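Local coordinates for protein transcriptional regulator, IclR family (Alicyclobacillus acidocaldarius subsp. acidocaldarius, PDB 5TJJ) that probably binds DNA through an N-terminal winged helix-turn-helix domain and regulates transcription as a member of the IclR family, at the interface of chains A and B. Coordinates in Å, arbitrary orientation; residue numbers count along the deposited sequence, not the author numbering. Chains: chain A/B, Transcriptional regulator, IclR family.

The interface of chains A and B. Residues chain A 21-22, 24, 27; chain B 79, 83.
The C-terminal end of helix 9-21 of chain A, the turn after it and the short 3-10 helix 24-26 receive the end of helix 73-82 of chain B and the loop residue that follows it. The chain A elements belong to the IclR-family winged helix-turn-helix region. The patch illustrates how one aliphatic side chain can seat itself against a helix end, and it forms part of a larger, not exactly two-fold interface whose biological role the structure alone does not show.

B:Leu83 is the plug, with 76 Å² of its surface hidden by chain A. With CG anti to its own carbonyl carbon (chi1 -67°), the branch point faces chain A, and chi2 (172°) turns CD1 to the backbone and CD2 to the imidazole. CD1 settles over the end of the helix, 3.5 Å from the backbone O of A:Ser22 and close to the carbonyl O of A:Leu21. CD2 instead meets the imidazole carbon CD2 of A:His24 at 3.4 Å, the two side chains passing in opposite directions.

A:Arg27 covers the same side of the imidazole that B:Leu83 approaches: its CD sits 4.0 Å above the ring plane, shifted toward the rim, while the leucine methyl comes in over the CD2 rim. CE1 of the ring in turn lies over a face of the guanidinium. The edge of that guanidinium turns to the main chain of B:Leu83, whose O lies in its plane and 3.6 Å from NH1, beyond hydrogen-bonding distance. Replacing B:Leu83 with an alanine would probably open a gap between the helix end and the imidazole, leaving A:His24 freer to turn.

Alongside, B:Arg79 contributes its aliphatic stem. CG and CD lie beside the carbonyl O of A:Ser22, CD at 3.6 Å, and CG also packs 4.0 Å from A:Ser22 CB. Bends at chi2 (-65°) and chi3 carry its guanidinium away from the serine.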
loop_
_atom_site.group_PDB
_atom_site.type_symbol
_atom_site.label_atom_id
_atom_site.label_comp_id
_atom_site.label_asym_id
_atom_site.label_seq_id
_atom_site.Cartn_x
_atom_site.Cartn_y
_atom_site.Cartn_z
ATOM N N LEU A 21 1.339 -6.491 -13.373
ATOM C CA LEU A 21 2.663 -6.790 -12.810
ATOM C C LEU A 21 2.680 -7.116 -11.316
ATOM O O LEU A 21 3.697 -7.548 -10.796
ATOM C CB LEU A 21 3.644 -5.658 -13.124
ATOM C CG LEU A 21 3.935 -5.500 -14.634
ATOM C CD1 LEU A 21 4.852 -4.315 -14.854
ATOM C CD2 LEU A 21 4.541 -6.770 -15.237
ATOM N N SER A 22 1.551 -6.917 -10.642
ATOM C CA SER A 22 1.408 -7.196 -9.242
ATOM C C SER A 22 0.918 -8.612 -9.012
ATOM O O SER A 22 0.773 -9.004 -7.870
ATOM C CB SER A 22 0.427 -6.184 -8.601
ATOM O OG SER A 22 -0.919 -6.473 -8.932
ATOM N N HIS A 24 1.657 -12.517 -9.017
ATOM C CA HIS A 24 2.866 -13.341 -8.889
ATOM C C HIS A 24 3.294 -13.931 -10.226
ATOM O O HIS A 24 4.475 -13.920 -10.542
ATOM C CB HIS A 24 2.727 -14.492 -7.840
ATOM C CG HIS A 24 4.038 -14.873 -7.219
ATOM N ND1 HIS A 24 4.950 -15.691 -7.849
ATOM C CD2 HIS A 24 4.633 -14.459 -6.075
ATOM C CE1 HIS A 24 6.036 -15.792 -7.103
ATOM N NE2 HIS A 24 5.871 -15.047 -6.026
ATOM N N ARG A 27 4.945 -11.228 -12.562
ATOM C CA ARG A 27 5.796 -10.273 -11.837
ATOM C C ARG A 27 7.037 -9.805 -12.570
ATOM O O ARG A 27 7.505 -8.686 -12.343
ATOM C CB ARG A 27 6.219 -10.823 -10.484
ATOM C CG ARG A 27 7.163 -12.005 -10.554
ATOM C CD ARG A 27 7.371 -12.634 -9.193
ATOM N NE ARG A 27 7.805 -14.010 -9.368
ATOM C CZ ARG A 27 8.828 -14.605 -8.766
ATOM N NH1 ARG A 27 9.570 -13.968 -7.857
ATOM N NH2 ARG A 27 9.088 -15.875 -9.074
ATOM N N ARG B 79 2.884 -5.375 -2.907
ATOM C CA ARG B 79 3.361 -6.335 -3.910
ATOM C C ARG B 79 4.713 -5.902 -4.499
ATOM O O ARG B 79 5.553 -6.724 -4.826
ATOM C CB ARG B 79 2.365 -6.537 -5.068
ATOM C CG ARG B 79 1.005 -7.149 -4.772
ATOM C CD ARG B 79 1.052 -8.594 -4.295
ATOM N NE ARG B 79 1.397 -8.681 -2.876
ATOM C CZ ARG B 79 0.619 -8.294 -1.858
ATOM N NH1 ARG B 79 1.088 -8.408 -0.633
ATOM N NH2 ARG B 79 -0.621 -7.821 -2.040
ATOM N N LEU B 83 7.088 -9.089 -4.109
ATOM C CA LEU B 83 7.326 -9.864 -5.341
ATOM C C LEU B 83 8.769 -9.840 -5.785
ATOM O O LEU B 83 9.167 -10.684 -6.555
ATOM C CB LEU B 83 6.476 -9.346 -6.491
ATOM C CG LEU B 83 4.977 -9.550 -6.320
ATOM C CD1 LEU B 83 4.284 -8.819 -7.445
ATOM C CD2 LEU B 83 4.621 -11.031 -6.323
#